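Local coordinates for protein putative alpha-ketoglutarate-dependent taurine dioxygenase (Burkholderia xenovorans, PDB 5HSX) that probably acts as an iron- and 2-oxoglutarate-dependent dioxygenase of the TfdA/TauD family, and is found here with sodium in its metal site, at residues B[35-38]-B[39-42]; B[125-129]-B[130-134]; B[162-165]-B[166-169]; B[235-238]-B[239-243]; B[247-250]-B[251-254]. One frame throughout, in Å; residues are numbered along the deposited sequence.

Interaction 1 of 5, residues B[35-38]-B[39-42]; sequences GVDL and TQKL
Asp37 and Thr39 hold this bend together through one carboxylate oxygen. Asp37 CG lies anti to the backbone N (chi1 179°), which swings the carboxylate forward beside its own carbonyl and over the residues that follow. There OD2 accepts twice: from Thr39 N at 3.1 Å, and from the hydroxyl, Thr39 OG1, at 2.8 Å. Both donors reach it from the same face of the carboxylate, well out of its plane, so the threonine holds the acid by backbone and side chain together. Threonine suits the place because its OG1, set between the backbone N and the carbonyl carbon (chi1 68°), turns back to the acid and still accepts a hydrogen bond from Gln40 NE2 at 3.1 Å; Thr39 OG1 lies almost in the plane of the Gln40 amide. Gln40 CG rests 3.5 Å from Asp37 OD1. The backbone turn is closed by Gln40 N donating to Asp37 O at 3.1 Å, with an N-H...O angle of 162°.

Leucine serves the inner side. Leu38 packs on Leu67 and on Phe75 of helix 69-77, while Leu42 meets Val36 at about a right angle, CD2 lying 3.6 Å from Val36 CG1. These two also lean on Ile50 of helix 44-57, so the loop has a polar outer rim and a greasy inner side. The arrangement is an Asx turn built into a type I beta turn, a compact connection that carries the chain from strand 31-34 towards helix 44-57.

Interaction 2 of 5, residues B[125-129]-B[130-134]; sequences DVTAA and VNPPW. With NA (sodium ion), chain M.
The metal site of the fold is followed directly by a tight turn, in which Val126 and Asp125 meet Pro132 and Pro133. Asp125 OD1 binds the sodium ion at 2.3 Å, together with His123, His273, Asn323 and two waters; the two histidines and the acid are consistent with the HxD...H facial triad that holds iron in this family. Asp125 CG stands anti to its carbonyl carbon (chi1 -73°), which aims the carboxylate at the metal while the main chain turns elsewhere.

Behind it, Val126 adopts left-handed backbone angles and starts a type I turn closed by Ala129 N on Val126 O at 3.1 Å. This turn doubles the chain back, so that two prolines lie along the residues just left. Pro133 CD presses on Val126 CB at 3.6 Å, the two side chains crossing at about a right angle. Pro132 CG lies 3.5 Å from Ala129 O, Pro132 CB faces Val126 O, and Pro133 CD lies against Asp125 O. Proline suits both places because it brings no N-H into this buried fold-back that would need a partner. One water links the two arms, donating to Asp125 O at 2.6 Å and to Pro133 O at 2.7 Å.

Thr127 OG1 is bonded to His177 and Ser221. The loop thus runs from strand 122-123 past strand 174-179 into strand 135-140, with Pro133 against Thr292 of strand 287-293 and Trp134 reaching helix 44-57.

Interaction 3 of 5, residues B[162-165]-B[166-169]; sequences LSAP and LRSF
Arg167 folds its side chain back over Leu162, Ser163 and Ala164, retracing the start of its own helix. Arg167 CB lies 3.6 Å from Ala164 O. Arg167 CG, anti to the carbonyl carbon (chi1 -67°), touches both Leu162 CB, at 3.6 Å, and the carbonyl oxygen of Ser163. CD runs on beside Leu162 O, and a bend at chi3 then lays the guanidinium flat across Ala164, whose CA sits 3.5 Å above the centre of the Arg167 guanidinium plane. An alanine suits this place, since its single methyl leaves room for the flat group: Ala164 CB is 3.6 Å from Arg167 NH2. At the edge, Arg167 NH1 donates to Leu162 O at 2.9 Å, a bent bond (137°) that gives a carbonyl ahead of the helix a partner the helix backbone does not supply.

Ser163 occupies the N-cap position, and its O takes Arg167 N at 2.9 Å, the first of three successive i to i+4 bonds, followed by Ser168 N to Ala164 O and Phe169 N to Pro165 O. Pro165 fits the first turn well, because its missing N-H would have no helical acceptor there. Leu162 and Leu166 pack loosely together, CB to CB at 4.1 Å, and both face helix 233-247. The arrangement is that of an alpha-helix N terminus, with serine at the N-cap, proline in the first turn and an arginine wrapped back over the opening residues.

Interaction 4 of 5, residues B[235-238]-B[239-243]; sequences ESQV and LLELL. With EDO (1,2-ethanediol), chain P.
Gln237 has CG anti to its backbone N (chi1 178°), whereas Glu241, one turn later, has CG anti to its carbonyl carbon (chi1 -69°); these unlike torsions, each with an extended chain beyond CG, set the two side chains side by side and pointing the same way. This is the i to i+4 spacing of an alpha-helix, here helix 233-247. The amide and carboxylate planes are 44° apart, and the touch between them is modest, Gln237 CG to Glu241 OE2 at 3.8 Å. The amide oxygen of Gln237 is held by Arg234, while Glu241 has Arg117 as a long, weak ionic partner. Such long polar chains suit the outer side of the helix.

Four backbone bonds tie the segments, straight to slightly bent. The shortest is Leu240 N to Ser236 O at 2.8 Å; the others run from Leu239, Glu241 and Leu242 to the residue four places before each. The side facing strand 225-228 and helix 164-171 is mostly apolar. Leu239 bends back over the turn, its CG 3.3 Å from Glu235 O, and goes on to Ile228 and Phe169; Leu240 does the same over Ser236 O and meets Leu225. Ser236 is small enough to let strand 225-228 come close, and its OG accepts from Ile228 N while Leu240 CD1 lies 3.8 Å from Ser236 OG. A 1,2-ethanediol, probably from the crystallisation liquor, donates through its O1 to Glu241 OE2 at 2.5 Å.

Interaction 5 of 5, residues B[247-250]-B[251-254]; sequences VTRP and EFTV
Pro250 O is approached by two groups of Thr253 and by a water. Thr253 N gives it a hydrogen bond of 3.1 Å, arriving well above the carbonyl plane, and Thr253 OG1 lies 3.0 Å from Pro250 O, though its proton has another acceptor within reach. The water donates to Pro250 O and Thr253 O, but has more acceptors nearby than protons. One residue earlier, Phe252 N donates to Arg249 O at 3.0 Å. These i to i+3 bonds make a short 3-10 turn, and proline suits its start because no N-H is needed there.

On the side facing the second subunit, where they pack on Gln116 and Thr277 of that subunit, Arg249 and Glu251 lie side by side. Glu251 CG sits between the backbone N and the carbonyl carbon (chi1 73°), which folds the acid back so that Arg249 NE donates to Glu251 OE1 at 3.2 Å in a salt bridge, in the guanidinium plane. The same fold puts Glu251 CG 3.6 Å above the centre of the Phe252 ring. The arrangement is a 3-10 connection from helix 233-247 into the outermost strand, within this chain, of the four-stranded antiparallel sheet.

Overall arrangement
Each contact is local, joining residues a few positions apart, and the five follow in series without nesting or crossing. Interaction 1 turns the chain between strand 31-34 and helix 44-57, far out on the fold. Interaction 2 shapes the loop from strand 122-123 to strand 135-140 near the centre, beside the metal. Interaction 3 starts helix 164-171, and interaction 4 lies within helix 233-247; they touch where Phe169, Leu162 and Leu166 pack on Leu239, Leu243 and Leu242, making a two-helix surface layer opposite interaction 1. Interaction 5 continues that second helix into strand 253-256, its centre about 18 Å from the centre of interaction 4, and reaches the second subunit.

Interaction 1 of 5, residues B[35-38]-B[39-42]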
loop_
_atom_site.group_PDB
_atom_site.type_symbol
_atom_site.label_atom_id
_atom_site.label_comp_id
_atom_site.label_asym_id
_atom_site.label_seq_id
_atom_site.Cartn_x
_atom_site.Cartn_y
_atom_site.Cartn_z
ATOM N N GLY B 35 3.691 19.665 17.070
ATOM C CA GLY B 35 3.792 20.431 18.297
ATOM C C GLY B 35 4.913 20.021 19.226
ATOM O O GLY B 35 4.929 20.464 20.382
ATOM N N VAL B 36 5.846 19.192 18.767
ATOM C CA VAL B 36 6.954 18.715 19.583
ATOM C C VAL B 36 8.252 19.034 18.853
ATOM O O VAL B 36 8.354 18.811 17.644
ATOM C CB VAL B 36 6.850 17.199 19.861
ATOM C CG1 VAL B 36 7.646 16.828 21.097
ATOM C CG2 VAL B 36 5.400 16.772 20.009
ATOM N N ASP B 37 9.235 19.561 19.584
ATOM C CA ASP B 37 10.559 19.856 19.036
ATOM C C ASP B 37 11.510 18.774 19.541
ATOM O O ASP B 37 11.947 18.803 20.693
ATOM C CB ASP B 37 11.012 21.258 19.438
ATOM C CG ASP B 37 12.403 21.610 18.917
ATOM O OD1 ASP B 37 12.895 22.708 19.250
ATOM O OD2 ASP B 37 13.016 20.800 18.191
ATOM N N LEU B 38 11.838 17.820 18.664
ATOM C CA LEU B 38 12.610 16.657 19.083
ATOM C C LEU B 38 14.082 16.971 19.327
ATOM O O LEU B 38 14.809 16.087 19.794
ATOM C CB LEU B 38 12.475 15.533 18.050
ATOM C CG LEU B 38 11.291 14.574 18.246
ATOM C CD1 LEU B 38 9.994 15.328 18.460
ATOM C CD2 LEU B 38 11.148 13.586 17.094
ATOM N N THR B 39 14.545 18.189 19.030
ATOM C CA THR B 39 15.905 18.555 19.406
ATOM C C THR B 39 16.022 18.860 20.890
ATOM O O THR B 39 17.139 18.903 21.415
ATOM C CB THR B 39 16.403 19.767 18.607
ATOM O OG1 THR B 39 15.677 20.943 18.992
ATOM C CG2 THR B 39 16.247 19.535 17.107
ATOM N N GLN B 40 14.898 19.061 21.572
ATOM C CA GLN B 40 14.871 19.432 22.978
ATOM C C GLN B 40 14.484 18.236 23.836
ATOM O O GLN B 40 13.800 17.319 23.378
ATOM C CB GLN B 40 13.874 20.569 23.222
ATOM C CG GLN B 40 14.153 21.827 22.430
ATOM C CD GLN B 40 15.548 22.355 22.672
ATOM O OE1 GLN B 40 15.893 22.742 23.789
ATOM N NE2 GLN B 40 16.365 22.363 21.625
ATOM N N LYS B 41 14.925 18.257 25.093
ATOM C CA LYS B 41 14.403 17.306 26.065
ATOM C C LYS B 41 12.923 17.586 26.292
ATOM O O LYS B 41 12.502 18.743 26.376
ATOM C CB LYS B 41 15.176 17.404 27.381
ATOM N N LEU B 42 12.126 16.526 26.376
ATOM C CA LEU B 42 10.679 16.665 26.459
ATOM C C LEU B 42 10.201 16.600 27.905
ATOM O O LEU B 42 10.813 15.948 28.755
ATOM C CB LEU B 42 9.977 15.581 25.642
ATOM C CG LEU B 42 10.316 15.524 24.154
ATOM C CD1 LEU B 42 9.390 14.550 23.443
ATOM C CD2 LEU B 42 10.247 16.908 23.529
HETATM O O HOH W 1 13.488 14.971 22.704
#

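Interaction 2 of 5, residues B[125-129]-B[130-134]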
loop_
_atom_site.group_PDB
_atom_site.type_symbol
_atom_site.label_atom_id
_atom_site.label_comp_id
_atom_site.label_asym_id
_atom_site.label_seq_id
_atom_site.Cartn_x
_atom_site.Cartn_y
_atom_site.Cartn_z
ATOM N N ASP B 125 10.717 -6.630 13.289
ATOM C CA ASP B 125 12.171 -6.616 13.455
ATOM C C ASP B 125 12.667 -7.653 14.456
ATOM O O ASP B 125 12.182 -7.729 15.589
ATOM C CB ASP B 125 12.624 -5.227 13.887
ATOM C CG ASP B 125 12.551 -4.230 12.759
ATOM O OD1 ASP B 125 12.804 -4.644 11.605
ATOM O OD2 ASP B 125 12.227 -3.055 13.021
ATOM N N VAL B 126 13.683 -8.419 14.041
ATOM C CA VAL B 126 14.439 -9.331 14.897
ATOM C C VAL B 126 13.559 -10.343 15.626
ATOM O O VAL B 126 13.852 -10.709 16.773
ATOM C CB VAL B 126 15.297 -8.550 15.926
ATOM C CG1 VAL B 126 16.498 -9.381 16.403
ATOM C CG2 VAL B 126 15.777 -7.235 15.358
ATOM N N THR B 127 12.485 -10.826 14.987
ATOM C CA THR B 127 11.724 -11.830 15.733
ATOM C C THR B 127 12.424 -13.178 15.761
ATOM O O THR B 127 11.936 -14.088 16.434
ATOM C CB THR B 127 10.293 -12.018 15.202
ATOM O OG1 THR B 127 10.313 -12.418 13.826
ATOM C CG2 THR B 127 9.464 -10.746 15.378
ATOM N N ALA B 128 13.554 -13.340 15.066
ATOM C CA ALA B 128 14.330 -14.554 15.279
ATOM C C ALA B 128 14.973 -14.598 16.662
ATOM O O ALA B 128 15.499 -15.645 17.045
ATOM C CB ALA B 128 15.404 -14.696 14.198
ATOM N N ALA B 129 14.950 -13.497 17.406
ATOM C CA ALA B 129 15.502 -13.449 18.755
ATOM C C ALA B 129 14.406 -13.699 19.788
ATOM O O ALA B 129 13.220 -13.484 19.529
ATOM C CB ALA B 129 16.155 -12.095 19.016
ATOM N N VAL B 130 14.821 -14.122 20.987
ATOM C CA VAL B 130 13.835 -14.441 22.020
ATOM C C VAL B 130 13.223 -13.170 22.604
ATOM O O VAL B 130 12.074 -13.186 23.064
ATOM C CB VAL B 130 14.459 -15.321 23.125
ATOM C CG1 VAL B 130 15.442 -14.524 23.958
ATOM C CG2 VAL B 130 13.359 -15.927 24.001
ATOM N N ASN B 131 13.957 -12.052 22.586
ATOM C CA ASN B 131 13.462 -10.759 23.063
ATOM C C ASN B 131 13.585 -9.726 21.942
ATOM O O ASN B 131 14.520 -8.909 21.932
ATOM C CB ASN B 131 14.219 -10.316 24.313
ATOM C CG ASN B 131 15.721 -10.256 24.094
ATOM O OD1 ASN B 131 16.286 -11.056 23.344
ATOM N ND2 ASN B 131 16.364 -9.280 24.712
ATOM N N PRO B 132 12.654 -9.719 20.990
ATOM C CA PRO B 132 12.726 -8.734 19.908
ATOM C C PRO B 132 12.566 -7.328 20.447
ATOM O O PRO B 132 11.900 -7.110 21.479
ATOM C CB PRO B 132 11.552 -9.127 18.994
ATOM C CG PRO B 132 11.274 -10.582 19.337
ATOM C CD PRO B 132 11.521 -10.652 20.818
ATOM N N PRO B 133 13.159 -6.331 19.785
ATOM C CA PRO B 133 13.009 -4.948 20.259
ATOM C C PRO B 133 11.547 -4.526 20.206
ATOM O O PRO B 133 10.817 -4.874 19.276
ATOM C CB PRO B 133 13.864 -4.135 19.274
ATOM C CG PRO B 133 13.935 -4.992 18.043
ATOM C CD PRO B 133 13.984 -6.407 18.564
ATOM N N TRP B 134 11.107 -3.792 21.226
ATOM C CA TRP B 134 9.695 -3.437 21.240
ATOM C C TRP B 134 9.369 -2.267 20.320
ATOM O O TRP B 134 8.210 -2.123 19.921
ATOM C CB TRP B 134 9.227 -3.155 22.673
ATOM C CG TRP B 134 9.558 -1.808 23.250
ATOM C CD1 TRP B 134 10.634 -1.484 24.043
ATOM C CD2 TRP B 134 8.768 -0.619 23.141
ATOM N NE1 TRP B 134 10.562 -0.158 24.419
ATOM C CE2 TRP B 134 9.430 0.394 23.873
ATOM C CE3 TRP B 134 7.559 -0.312 22.498
ATOM C CZ2 TRP B 134 8.927 1.692 23.971
ATOM C CZ3 TRP B 134 7.065 0.980 22.595
ATOM C CH2 TRP B 134 7.752 1.968 23.324
HETATM NA NA NA M . 12.671 -4.075 9.428
HETATM O O HOH W 2 10.506 -6.451 17.120
HETATM O O HOH W 3 13.056 -2.805 7.414
HETATM O O HOH W 4 13.679 -2.405 10.539
#

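Interaction 3 of 5, residues B[162-165]-B[166-169]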
loop_
_atom_site.group_PDB
_atom_site.type_symbol
_atom_site.label_atom_id
_atom_site.label_comp_id
_atom_site.label_asym_id
_atom_site.label_seq_id
_atom_site.Cartn_x
_atom_site.Cartn_y
_atom_site.Cartn_z
ATOM N N LEU B 162 -9.624 -11.958 12.023
ATOM C CA LEU B 162 -9.806 -13.393 11.845
ATOM C C LEU B 162 -11.165 -13.777 12.408
ATOM O O LEU B 162 -11.645 -13.170 13.366
ATOM C CB LEU B 162 -8.715 -14.183 12.578
ATOM C CG LEU B 162 -7.262 -13.995 12.126
ATOM C CD1 LEU B 162 -6.353 -14.761 13.097
ATOM C CD2 LEU B 162 -7.087 -14.503 10.709
ATOM N N SER B 163 -11.796 -14.780 11.802
ATOM C CA SER B 163 -13.033 -15.288 12.380
ATOM C C SER B 163 -12.763 -15.894 13.756
ATOM O O SER B 163 -11.635 -16.283 14.088
ATOM C CB SER B 163 -13.668 -16.342 11.473
ATOM O OG SER B 163 -12.851 -17.504 11.367
ATOM N N ALA B 164 -13.827 -16.006 14.554
ATOM C CA ALA B 164 -13.663 -16.546 15.904
ATOM C C ALA B 164 -13.029 -17.937 15.922
ATOM O O ALA B 164 -12.141 -18.168 16.765
ATOM C CB ALA B 164 -15.015 -16.550 16.637
ATOM N N PRO B 165 -13.415 -18.890 15.067
ATOM C CA PRO B 165 -12.734 -20.189 15.116
ATOM C C PRO B 165 -11.268 -20.093 14.754
ATOM O O PRO B 165 -10.445 -20.787 15.364
ATOM C CB PRO B 165 -13.530 -21.040 14.116
ATOM C CG PRO B 165 -14.890 -20.341 14.040
ATOM C CD PRO B 165 -14.527 -18.907 14.096
ATOM N N LEU B 166 -10.908 -19.229 13.800
ATOM C CA LEU B 166 -9.493 -19.063 13.473
ATOM C C LEU B 166 -8.728 -18.432 14.635
ATOM O O LEU B 166 -7.599 -18.846 14.938
ATOM C CB LEU B 166 -9.331 -18.231 12.197
ATOM C CG LEU B 166 -9.140 -19.061 10.923
ATOM C CD1 LEU B 166 -7.829 -19.862 10.967
ATOM C CD2 LEU B 166 -10.341 -19.981 10.734
ATOM N N ARG B 167 -9.318 -17.434 15.300
ATOM C CA ARG B 167 -8.649 -16.822 16.454
ATOM C C ARG B 167 -8.364 -17.854 17.543
ATOM O O ARG B 167 -7.241 -17.939 18.059
ATOM C CB ARG B 167 -9.497 -15.676 17.027
ATOM C CG ARG B 167 -9.631 -14.464 16.090
ATOM C CD ARG B 167 -10.246 -13.238 16.761
ATOM N NE ARG B 167 -11.455 -13.487 17.550
ATOM C CZ ARG B 167 -12.700 -13.269 17.131
ATOM N NH1 ARG B 167 -12.936 -12.833 15.893
ATOM N NH2 ARG B 167 -13.722 -13.494 17.955
ATOM N N SER B 168 -9.378 -18.642 17.917
ATOM C CA SER B 168 -9.178 -19.672 18.936
ATOM C C SER B 168 -8.118 -20.674 18.510
ATOM O O SER B 168 -7.338 -21.161 19.341
ATOM C CB SER B 168 -10.494 -20.394 19.226
ATOM O OG SER B 168 -11.331 -19.597 20.027
ATOM N N PHE B 169 -8.080 -21.001 17.213
ATOM C CA PHE B 169 -7.077 -21.925 16.689
ATOM C C PHE B 169 -5.661 -21.363 16.829
ATOM O O PHE B 169 -4.778 -22.018 17.393
ATOM C CB PHE B 169 -7.400 -22.240 15.224
ATOM C CG PHE B 169 -6.460 -23.233 14.584
ATOM C CD1 PHE B 169 -6.115 -24.410 15.234
ATOM C CD2 PHE B 169 -5.956 -22.998 13.313
ATOM C CE1 PHE B 169 -5.260 -25.327 14.629
ATOM C CE2 PHE B 169 -5.101 -23.907 12.705
ATOM C CZ PHE B 169 -4.751 -25.068 13.355
HETATM O O HOH W 5 -13.710 -18.339 19.723
#

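Interaction 4 of 5, residues B[235-238]-B[239-243]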
loop_
_atom_site.group_PDB
_atom_site.type_symbol
_atom_site.label_atom_id
_atom_site.label_comp_id
_atom_site.label_asym_id
_atom_site.label_seq_id
_atom_site.Cartn_x
_atom_site.Cartn_y
_atom_site.Cartn_z
ATOM N N GLU B 235 0.463 -28.578 6.286
ATOM C CA GLU B 235 -0.459 -27.822 7.126
ATOM C C GLU B 235 0.141 -26.474 7.511
ATOM O O GLU B 235 -0.537 -25.438 7.447
ATOM C CB GLU B 235 -0.811 -28.639 8.370
ATOM C CG GLU B 235 -1.680 -29.879 8.045
ATOM C CD GLU B 235 -1.699 -30.891 9.181
ATOM O OE1 GLU B 235 -1.041 -30.634 10.212
ATOM O OE2 GLU B 235 -2.356 -31.946 9.030
ATOM N N SER B 236 1.412 -26.479 7.931
ATOM C CA SER B 236 2.106 -25.252 8.305
ATOM C C SER B 236 2.149 -24.288 7.126
ATOM O O SER B 236 1.823 -23.103 7.258
ATOM C CB SER B 236 3.529 -25.580 8.777
ATOM O OG SER B 236 4.281 -24.404 9.028
ATOM N N GLN B 237 2.534 -24.795 5.957
ATOM C CA GLN B 237 2.643 -23.935 4.779
ATOM C C GLN B 237 1.303 -23.268 4.452
ATOM O O GLN B 237 1.238 -22.054 4.210
ATOM C CB GLN B 237 3.146 -24.758 3.593
ATOM C CG GLN B 237 3.259 -23.971 2.266
ATOM C CD GLN B 237 3.889 -24.812 1.183
ATOM O OE1 GLN B 237 3.367 -25.874 0.818
ATOM N NE2 GLN B 237 5.039 -24.360 0.670
ATOM N N VAL B 238 0.225 -24.057 4.433
ATOM C CA VAL B 238 -1.096 -23.540 4.077
ATOM C C VAL B 238 -1.551 -22.489 5.091
ATOM O O VAL B 238 -2.052 -21.410 4.730
ATOM C CB VAL B 238 -2.094 -24.710 3.983
ATOM C CG1 VAL B 238 -3.525 -24.221 4.075
ATOM C CG2 VAL B 238 -1.869 -25.483 2.675
ATOM N N LEU B 239 -1.379 -22.791 6.375
ATOM C CA LEU B 239 -1.829 -21.875 7.418
ATOM C C LEU B 239 -1.012 -20.591 7.427
ATOM O O LEU B 239 -1.568 -19.499 7.600
ATOM C CB LEU B 239 -1.749 -22.548 8.795
ATOM C CG LEU B 239 -2.788 -23.656 8.996
ATOM C CD1 LEU B 239 -2.450 -24.449 10.257
ATOM C CD2 LEU B 239 -4.204 -23.059 9.048
ATOM N N LEU B 240 0.313 -20.692 7.259
ATOM C CA LEU B 240 1.113 -19.469 7.195
ATOM C C LEU B 240 0.724 -18.602 6.000
ATOM O O LEU B 240 0.583 -17.382 6.145
ATOM C CB LEU B 240 2.605 -19.798 7.158
ATOM C CG LEU B 240 3.146 -20.354 8.477
ATOM C CD1 LEU B 240 4.626 -20.650 8.311
ATOM C CD2 LEU B 240 2.933 -19.357 9.606
ATOM N N GLU B 241 0.534 -19.205 4.816
ATOM C CA GLU B 241 0.135 -18.408 3.656
ATOM C C GLU B 241 -1.235 -17.759 3.862
ATOM O O GLU B 241 -1.463 -16.625 3.420
ATOM C CB GLU B 241 0.175 -19.263 2.378
ATOM C CG GLU B 241 1.637 -19.610 2.033
ATOM C CD GLU B 241 1.825 -20.335 0.721
ATOM O OE1 GLU B 241 0.829 -20.608 0.019
ATOM O OE2 GLU B 241 2.991 -20.648 0.411
ATOM N N LEU B 242 -2.151 -18.453 4.542
ATOM C CA LEU B 242 -3.445 -17.858 4.880
ATOM C C LEU B 242 -3.268 -16.622 5.755
ATOM O O LEU B 242 -3.844 -15.562 5.477
ATOM C CB LEU B 242 -4.319 -18.894 5.592
ATOM C CG LEU B 242 -5.633 -18.389 6.195
ATOM C CD1 LEU B 242 -6.639 -18.074 5.066
ATOM C CD2 LEU B 242 -6.182 -19.420 7.188
ATOM N N LEU B 243 -2.472 -16.747 6.826
ATOM C CA LEU B 243 -2.292 -15.636 7.762
ATOM C C LEU B 243 -1.466 -14.511 7.146
ATOM O O LEU B 243 -1.734 -13.331 7.405
ATOM C CB LEU B 243 -1.642 -16.148 9.063
ATOM C CG LEU B 243 -2.418 -17.241 9.797
ATOM C CD1 LEU B 243 -1.601 -17.781 10.979
ATOM C CD2 LEU B 243 -3.763 -16.707 10.318
HETATM C C1 EDO P . 5.841 -21.529 1.921
HETATM O O1 EDO P . 5.070 -20.324 1.767
HETATM C C2 EDO P . 6.630 -21.535 3.232
HETATM O O2 EDO P . 5.776 -21.793 4.354
#

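Interaction 5 of 5, residues B[247-250]-B[251-254]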
loop_
_atom_site.group_PDB
_atom_site.type_symbol
_atom_site.label_atom_id
_atom_site.label_comp_id
_atom_site.label_asym_id
_atom_site.label_seq_id
_atom_site.Cartn_x
_atom_site.Cartn_y
_atom_site.Cartn_z
ATOM N N VAL B 247 -2.688 -10.611 6.769
ATOM C CA VAL B 247 -2.101 -9.450 7.441
ATOM C C VAL B 247 -1.657 -8.377 6.470
ATOM O O VAL B 247 -1.377 -7.255 6.901
ATOM C CB VAL B 247 -0.877 -9.774 8.333
ATOM C CG1 VAL B 247 -1.254 -10.721 9.450
ATOM C CG2 VAL B 247 0.321 -10.278 7.503
ATOM N N THR B 248 -1.568 -8.689 5.180
ATOM C CA THR B 248 -1.189 -7.694 4.199
ATOM C C THR B 248 -2.390 -7.089 3.486
ATOM O O THR B 248 -2.203 -6.361 2.505
ATOM C CB THR B 248 -0.187 -8.285 3.180
ATOM O OG1 THR B 248 -0.679 -9.517 2.641
ATOM C CG2 THR B 248 1.149 -8.554 3.863
ATOM N N ARG B 249 -3.612 -7.339 3.963
ATOM C CA ARG B 249 -4.768 -6.703 3.336
ATOM C C ARG B 249 -4.699 -5.189 3.530
ATOM O O ARG B 249 -4.299 -4.717 4.602
ATOM C CB ARG B 249 -6.081 -7.270 3.891
ATOM C CG ARG B 249 -6.329 -8.689 3.352
ATOM C CD ARG B 249 -7.777 -8.956 3.010
ATOM N NE ARG B 249 -8.643 -8.868 4.181
ATOM C CZ ARG B 249 -8.895 -9.874 5.018
ATOM N NH1 ARG B 249 -9.713 -9.664 6.047
ATOM N NH2 ARG B 249 -8.333 -11.084 4.840
ATOM N N PRO B 250 -5.041 -4.403 2.496
ATOM C CA PRO B 250 -4.869 -2.938 2.565
ATOM C C PRO B 250 -5.569 -2.279 3.733
ATOM O O PRO B 250 -5.100 -1.239 4.214
ATOM C CB PRO B 250 -5.457 -2.455 1.225
ATOM C CG PRO B 250 -5.358 -3.623 0.316
ATOM C CD PRO B 250 -5.511 -4.855 1.174
ATOM N N GLU B 251 -6.683 -2.842 4.201
ATOM C CA GLU B 251 -7.403 -2.234 5.315
ATOM C C GLU B 251 -6.577 -2.193 6.595
ATOM O O GLU B 251 -6.911 -1.421 7.504
ATOM C CB GLU B 251 -8.699 -2.996 5.572
ATOM C CG GLU B 251 -8.474 -4.345 6.226
ATOM C CD GLU B 251 -9.616 -5.319 5.993
ATOM O OE1 GLU B 251 -9.639 -5.958 4.915
ATOM O OE2 GLU B 251 -10.486 -5.447 6.885
ATOM N N PHE B 252 -5.521 -3.005 6.703
ATOM C CA PHE B 252 -4.691 -3.019 7.906
ATOM C C PHE B 252 -3.450 -2.143 7.779
ATOM O O PHE B 252 -2.676 -2.068 8.734
ATOM C CB PHE B 252 -4.244 -4.456 8.258
ATOM C CG PHE B 252 -5.376 -5.434 8.411
ATOM C CD1 PHE B 252 -6.467 -5.133 9.221
ATOM C CD2 PHE B 252 -5.353 -6.652 7.738
ATOM C CE1 PHE B 252 -7.520 -6.031 9.359
ATOM C CE2 PHE B 252 -6.402 -7.556 7.863
ATOM C CZ PHE B 252 -7.490 -7.242 8.680
ATOM N N THR B 253 -3.244 -1.462 6.646
ATOM C CA THR B 253 -1.945 -0.867 6.349
ATOM C C THR B 253 -1.984 0.656 6.293
ATOM O O THR B 253 -3.033 1.278 6.107
ATOM C CB THR B 253 -1.367 -1.375 5.010
ATOM O OG1 THR B 253 -2.124 -0.837 3.913
ATOM C CG2 THR B 253 -1.378 -2.893 4.968
ATOM N N VAL B 254 -0.799 1.246 6.442
ATOM C CA VAL B 254 -0.575 2.662 6.160
ATOM C C VAL B 254 0.741 2.796 5.401
ATOM O O VAL B 254 1.688 2.040 5.641
ATOM C CB VAL B 254 -0.573 3.511 7.457
ATOM C CG1 VAL B 254 0.629 3.151 8.359
ATOM C CG2 VAL B 254 -0.586 5.003 7.123
HETATM O O HOH W 6 -5.659 1.280 5.727
#